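Local structure of thiamine-binding periplasmic protein (Escherichia coli, 2QRY) at residues Glu146-Asp160 against Trp186-Trp200. The protein binds thiamine, thiamine phosphate and thiamine diphosphate in the periplasm as the solute-binding component of the ThiBPQ ABC transporter that imports thiamine. Numbering follows the deposited sequence.
With TPS (thiamin phosphate), chain E.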
# COMPACT_ATOMS: atom_id res chain seq x y z
N GLU A 146 -18.91 -3.82 -13.06
CA GLU A 146 -18.94 -4.85 -14.08
C GLU A 146 -18.17 -6.09 -13.61
O GLU A 146 -18.65 -7.21 -13.74
CB GLU A 146 -18.36 -4.34 -15.39
CG GLU A 146 -18.16 -5.43 -16.42
CD GLU A 146 -17.76 -4.89 -17.77
OE1 GLU A 146 -16.97 -3.92 -17.83
OE2 GLU A 146 -18.22 -5.46 -18.78
N LEU A 147 -16.97 -5.87 -13.07
CA LEU A 147 -16.15 -6.97 -12.57
C LEU A 147 -16.94 -7.84 -11.60
O LEU A 147 -16.83 -9.07 -11.62
CB LEU A 147 -14.90 -6.42 -11.88
CG LEU A 147 -13.98 -7.39 -11.14
CD1 LEU A 147 -12.67 -6.70 -10.79
CD2 LEU A 147 -14.65 -7.87 -9.87
N VAL A 148 -17.74 -7.20 -10.75
CA VAL A 148 -18.54 -7.91 -9.75
C VAL A 148 -19.80 -8.56 -10.31
O VAL A 148 -20.15 -9.68 -9.95
CB VAL A 148 -18.98 -6.95 -8.61
CG1 VAL A 148 -19.98 -7.66 -7.70
CG2 VAL A 148 -17.78 -6.48 -7.81
N GLU A 149 -20.48 -7.85 -11.21
CA GLU A 149 -21.74 -8.34 -11.76
C GLU A 149 -21.75 -9.04 -13.12
O GLU A 149 -22.69 -9.77 -13.43
CB GLU A 149 -22.73 -7.17 -11.76
CG GLU A 149 -23.11 -6.73 -10.36
CD GLU A 149 -23.65 -5.33 -10.30
OE1 GLU A 149 -24.41 -4.94 -11.21
OE2 GLU A 149 -23.31 -4.61 -9.33
N SER A 150 -20.71 -8.82 -13.91
CA SER A 150 -20.61 -9.43 -15.24
C SER A 150 -20.85 -10.94 -15.23
O SER A 150 -20.62 -11.60 -14.22
CB SER A 150 -19.24 -9.14 -15.86
OG SER A 150 -19.11 -9.74 -17.13
N ASP A 151 -21.30 -11.46 -16.36
CA ASP A 151 -21.56 -12.89 -16.50
C ASP A 151 -20.27 -13.59 -16.92
O ASP A 151 -20.20 -14.82 -16.91
CB ASP A 151 -22.64 -13.15 -17.54
CG ASP A 151 -23.87 -12.28 -17.34
OD1 ASP A 151 -23.76 -11.04 -17.51
OD2 ASP A 151 -24.93 -12.84 -17.00
N GLN A 152 -19.27 -12.81 -17.30
CA GLN A 152 -17.98 -13.36 -17.71
C GLN A 152 -17.39 -14.11 -16.52
O GLN A 152 -17.57 -13.70 -15.37
CB GLN A 152 -17.03 -12.23 -18.13
CG GLN A 152 -17.52 -11.36 -19.28
CD GLN A 152 -17.02 -11.82 -20.65
OE1 GLN A 152 -17.35 -12.92 -21.11
NE2 GLN A 152 -16.21 -10.99 -21.30
N ASN A 153 -16.69 -15.21 -16.78
CA ASN A 153 -16.08 -15.98 -15.71
C ASN A 153 -14.62 -15.57 -15.47
O ASN A 153 -13.70 -16.38 -15.61
CB ASN A 153 -16.13 -17.48 -16.01
CG ASN A 153 -17.54 -18.04 -15.91
OD1 ASN A 153 -18.19 -17.93 -14.87
ND2 ASN A 153 -18.01 -18.65 -17.00
N TRP A 154 -14.42 -14.30 -15.12
CA TRP A 154 -13.07 -13.81 -14.86
C TRP A 154 -12.60 -14.39 -13.53
O TRP A 154 -13.37 -14.51 -12.58
CB TRP A 154 -13.06 -12.29 -14.78
CG TRP A 154 -13.38 -11.59 -16.05
CD1 TRP A 154 -12.84 -11.84 -17.28
CD2 TRP A 154 -14.30 -10.51 -16.22
NE1 TRP A 154 -13.37 -10.98 -18.21
CE2 TRP A 154 -14.27 -10.15 -17.59
CE3 TRP A 154 -15.14 -9.80 -15.36
CZ2 TRP A 154 -15.05 -9.12 -18.11
CZ3 TRP A 154 -15.92 -8.78 -15.87
CH2 TRP A 154 -15.87 -8.44 -17.24
N ARG A 155 -11.32 -14.76 -13.47
CA ARG A 155 -10.74 -15.30 -12.25
C ARG A 155 -10.08 -14.13 -11.52
O ARG A 155 -9.30 -13.38 -12.11
CB ARG A 155 -9.67 -16.34 -12.58
CG ARG A 155 -9.98 -17.23 -13.77
CD ARG A 155 -10.92 -18.36 -13.42
NE ARG A 155 -10.36 -19.23 -12.39
CZ ARG A 155 -9.14 -19.75 -12.42
NH1 ARG A 155 -8.32 -19.49 -13.44
NH2 ARG A 155 -8.73 -20.54 -11.43
N VAL A 156 -10.39 -13.97 -10.24
CA VAL A 156 -9.83 -12.88 -9.47
C VAL A 156 -9.12 -13.34 -8.20
O VAL A 156 -9.53 -14.31 -7.57
CB VAL A 156 -10.93 -11.87 -9.08
CG1 VAL A 156 -10.42 -10.88 -8.06
CG2 VAL A 156 -11.41 -11.13 -10.32
N ILE A 157 -8.06 -12.63 -7.84
CA ILE A 157 -7.31 -12.90 -6.62
C ILE A 157 -7.06 -11.55 -5.93
O ILE A 157 -6.74 -10.56 -6.59
CB ILE A 157 -5.95 -13.59 -6.91
CG1 ILE A 157 -6.20 -15.06 -7.28
CG2 ILE A 157 -5.05 -13.53 -5.68
CD1 ILE A 157 -4.94 -15.83 -7.66
N TYR A 158 -7.24 -11.49 -4.61
CA TYR A 158 -6.98 -10.25 -3.89
C TYR A 158 -6.49 -10.55 -2.48
O TYR A 158 -6.37 -11.72 -2.11
CB TYR A 158 -8.24 -9.36 -3.88
CG TYR A 158 -9.42 -9.94 -3.13
CD1 TYR A 158 -9.60 -9.70 -1.77
CD2 TYR A 158 -10.36 -10.73 -3.79
CE1 TYR A 158 -10.68 -10.25 -1.08
CE2 TYR A 158 -11.44 -11.28 -3.11
CZ TYR A 158 -11.59 -11.04 -1.76
OH TYR A 158 -12.65 -11.58 -1.08
N GLN A 159 -6.20 -9.51 -1.71
CA GLN A 159 -5.68 -9.70 -0.35
C GLN A 159 -6.67 -9.52 0.78
O GLN A 159 -7.70 -8.85 0.65
CB GLN A 159 -4.49 -8.76 -0.10
CG GLN A 159 -3.43 -8.76 -1.20
CD GLN A 159 -3.90 -8.03 -2.44
OE1 GLN A 159 -4.55 -7.00 -2.35
NE2 GLN A 159 -3.57 -8.56 -3.60
N ASP A 160 -6.33 -10.12 1.92
CA ASP A 160 -7.13 -10.08 3.13
C ASP A 160 -7.07 -8.67 3.73
O ASP A 160 -6.00 -8.18 4.06
CB ASP A 160 -6.58 -11.09 4.13
CG ASP A 160 -7.49 -11.27 5.33
OD1 ASP A 160 -8.10 -10.28 5.77
OD2 ASP A 160 -7.59 -12.41 5.84
N TRP A 186 -20.27 -8.53 -2.59
CA TRP A 186 -19.21 -9.43 -2.18
C TRP A 186 -19.54 -10.89 -2.49
O TRP A 186 -18.65 -11.65 -2.89
CB TRP A 186 -18.90 -9.26 -0.68
CG TRP A 186 -17.92 -8.13 -0.40
CD1 TRP A 186 -18.17 -6.98 0.31
CD2 TRP A 186 -16.56 -8.05 -0.83
NE1 TRP A 186 -17.04 -6.19 0.33
CE2 TRP A 186 -16.04 -6.83 -0.36
CE3 TRP A 186 -15.73 -8.90 -1.58
CZ2 TRP A 186 -14.72 -6.42 -0.61
CZ3 TRP A 186 -14.42 -8.50 -1.83
CH2 TRP A 186 -13.93 -7.27 -1.35
N GLN A 187 -20.79 -11.29 -2.30
CA GLN A 187 -21.16 -12.67 -2.61
C GLN A 187 -20.94 -12.96 -4.09
O GLN A 187 -20.49 -14.04 -4.46
CB GLN A 187 -22.62 -12.94 -2.23
CG GLN A 187 -22.85 -12.94 -0.73
CD GLN A 187 -24.30 -13.16 -0.35
OE1 GLN A 187 -24.91 -14.15 -0.75
NE2 GLN A 187 -24.85 -12.23 0.42
N LYS A 188 -21.24 -11.98 -4.94
CA LYS A 188 -21.06 -12.12 -6.38
C LYS A 188 -19.58 -12.18 -6.73
O LYS A 188 -19.18 -12.94 -7.62
CB LYS A 188 -21.71 -10.96 -7.13
CG LYS A 188 -23.23 -10.91 -7.03
CD LYS A 188 -23.78 -9.67 -7.73
CE LYS A 188 -25.29 -9.57 -7.60
NZ LYS A 188 -25.80 -8.29 -8.18
N LEU A 189 -18.76 -11.38 -6.04
CA LEU A 189 -17.32 -11.38 -6.31
C LEU A 189 -16.69 -12.69 -5.83
O LEU A 189 -15.72 -13.16 -6.41
CB LEU A 189 -16.63 -10.20 -5.61
CG LEU A 189 -15.54 -9.47 -6.40
CD1 LEU A 189 -14.79 -8.51 -5.49
CD2 LEU A 189 -14.57 -10.48 -7.00
N ALA A 190 -17.23 -13.25 -4.75
CA ALA A 190 -16.71 -14.50 -4.20
C ALA A 190 -16.75 -15.63 -5.22
O ALA A 190 -15.90 -16.52 -5.20
CB ALA A 190 -17.50 -14.89 -2.94
N LYS A 191 -17.74 -15.60 -6.11
CA LYS A 191 -17.88 -16.64 -7.14
C LYS A 191 -16.79 -16.57 -8.20
O LYS A 191 -16.54 -17.54 -8.91
CB LYS A 191 -19.24 -16.52 -7.84
CG LYS A 191 -20.45 -16.74 -6.94
CD LYS A 191 -21.72 -16.38 -7.69
CE LYS A 191 -22.94 -16.40 -6.78
NZ LYS A 191 -24.11 -15.76 -7.45
N LYS A 192 -16.14 -15.42 -8.31
CA LYS A 192 -15.07 -15.27 -9.29
C LYS A 192 -13.71 -15.28 -8.61
O LYS A 192 -12.68 -15.12 -9.26
CB LYS A 192 -15.26 -13.96 -10.06
CG LYS A 192 -16.64 -13.80 -10.68
CD LYS A 192 -16.78 -12.49 -11.43
CE LYS A 192 -18.22 -12.30 -11.88
NZ LYS A 192 -18.45 -10.95 -12.46
N THR A 193 -13.72 -15.50 -7.30
CA THR A 193 -12.48 -15.52 -6.52
C THR A 193 -11.75 -16.85 -6.47
O THR A 193 -12.27 -17.85 -5.97
CB THR A 193 -12.75 -15.07 -5.07
OG1 THR A 193 -13.43 -13.81 -5.09
CG2 THR A 193 -11.44 -14.92 -4.31
N VAL A 194 -10.52 -16.87 -6.98
CA VAL A 194 -9.71 -18.08 -6.96
C VAL A 194 -9.17 -18.29 -5.54
O VAL A 194 -9.22 -19.40 -5.00
CB VAL A 194 -8.53 -17.98 -7.95
CG1 VAL A 194 -7.63 -19.20 -7.82
CG2 VAL A 194 -9.05 -17.86 -9.37
N THR A 195 -8.66 -17.22 -4.94
CA THR A 195 -8.13 -17.30 -3.59
C THR A 195 -7.89 -15.91 -2.99
O THR A 195 -7.96 -14.90 -3.69
CB THR A 195 -6.79 -18.08 -3.55
OG1 THR A 195 -6.46 -18.39 -2.20
CG2 THR A 195 -5.67 -17.25 -4.16
N VAL A 196 -7.61 -15.89 -1.70
CA VAL A 196 -7.34 -14.65 -0.99
C VAL A 196 -6.10 -14.87 -0.14
O VAL A 196 -6.08 -15.76 0.71
CB VAL A 196 -8.51 -14.25 -0.09
CG1 VAL A 196 -8.18 -12.95 0.63
CG2 VAL A 196 -9.79 -14.13 -0.90
N THR A 197 -5.07 -14.06 -0.36
CA THR A 197 -3.83 -14.18 0.39
C THR A 197 -3.72 -13.08 1.46
O THR A 197 -4.42 -12.07 1.41
CB THR A 197 -2.63 -14.05 -0.54
OG1 THR A 197 -2.54 -12.70 -1.00
CG2 THR A 197 -2.79 -14.97 -1.75
N LYS A 198 -2.82 -13.29 2.42
CA LYS A 198 -2.61 -12.33 3.50
C LYS A 198 -1.84 -11.11 3.00
O LYS A 198 -2.05 -10.00 3.47
CB LYS A 198 -1.82 -12.98 4.64
CG LYS A 198 -2.63 -13.90 5.52
CD LYS A 198 -1.77 -14.45 6.65
CE LYS A 198 -2.62 -14.98 7.77
NZ LYS A 198 -3.65 -15.90 7.24
N GLY A 199 -0.95 -11.35 2.04
CA GLY A 199 -0.15 -10.26 1.51
C GLY A 199 -0.18 -10.17 -0.00
O GLY A 199 -0.51 -11.13 -0.70
N TRP A 200 0.19 -9.00 -0.50
CA TRP A 200 0.22 -8.71 -1.92
C TRP A 200 1.20 -9.60 -2.69
O TRP A 200 0.87 -10.13 -3.74
CB TRP A 200 0.59 -7.23 -2.12
CG TRP A 200 0.91 -6.87 -3.53
CD1 TRP A 200 0.04 -6.47 -4.50
CD2 TRP A 200 2.21 -6.91 -4.14
NE1 TRP A 200 0.71 -6.26 -5.68
CE2 TRP A 200 2.04 -6.52 -5.49
CE3 TRP A 200 3.49 -7.23 -3.68
CZ2 TRP A 200 3.12 -6.46 -6.39
CZ3 TRP A 200 4.57 -7.16 -4.58
CH2 TRP A 200 4.37 -6.78 -5.91
CM2 TPS E . 4.89 -4.79 -9.52
N3 TPS E . 3.18 -2.43 -3.62
C2 TPS E . 3.05 -3.74 -3.75
S1 TPS E . 2.39 -4.24 -2.23
C5 TPS E . 2.31 -2.65 -1.47
C4 TPS E . 2.81 -1.83 -2.46
CM4 TPS E . 2.93 -0.33 -2.24
C6 TPS E . 1.79 -2.41 -0.09
C7 TPS E . 1.53 -3.84 0.38
O7 TPS E . 0.96 -3.94 1.68
N1A TPS E . 3.47 -3.28 -8.20
C2A TPS E . 4.61 -3.97 -8.28
N3A TPS E . 5.50 -3.96 -7.29
C4A TPS E . 5.28 -3.24 -6.16
N4A TPS E . 6.22 -3.25 -5.15
C5A TPS E . 4.08 -2.48 -6.04
C6A TPS E . 3.18 -2.54 -7.11
C7A TPS E . 3.74 -1.63 -4.79
P1 TPS E . 0.79 -5.52 1.98
O1 TPS E . -0.05 -6.17 0.84
O2 TPS E . 0.13 -5.76 3.40
O3 TPS E . 2.19 -6.17 1.98
O HOH W 1 -14.15 -13.43 -2.47
O HOH W 2 -6.05 -14.69 5.52
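Strand 156-159 runs parallel to strand 193-197, the axes 4.8 Å apart, with Val-156 beside Thr-193 and Tyr-158 beside Val-196. Val-156 N donates to Lys-192 O, and Val-156 O accepts from Val-194 N at 2.8 Å. Further along, Tyr-158 O takes Thr-197 N, and Thr-197 O takes Asp-160 N.

Lys-192 reaches the turn after helix 144-149. Its chain is extended beyond CG and passes Trp-154 O. Lys-192 NZ donates to Leu-147 O at 2.6 Å, from above the carbonyl plane, and to Ser-150 O at 2.9 Å. One ammonium group thus ties the helix end to the residue following it. Beside it, Leu-189 packs on Leu-147 and Val-148.

Tyr-158 CG sits between its backbone N and carbonyl carbon (chi1 64°), which swings the ring toward 193-197. Val-196 CG2 lies over one face of the Tyr-158 ring, 4.0 Å from its centroid, a CH-pi contact. Thr-193 OG1 lies at the ring edge, and a water joins it to Tyr-158 OH. The hydroxyl also bonds Trp-324.

At the ligand end, thiamin phosphate C2 lies 3.3 Å above the Trp-200 ring plane, and the indole's outer edge reaches the pyrimidine. Trp-200 N bonds phosphate O1, and Trp-200 NE1 bonds Ser-217 OG. With an alanine in place of Trp-200, both ligand rings would probably lose this cover and Ser-217 its indole partner.

Strand 214-218 pairs with the other edge of 156-159. Helix 200-208 packs against Ile-157, Gln-159 and Thr-197. Helices 165-178 and 182-190 link the two parallel strands, a beta-alpha-beta crossover ending at the thiamine site.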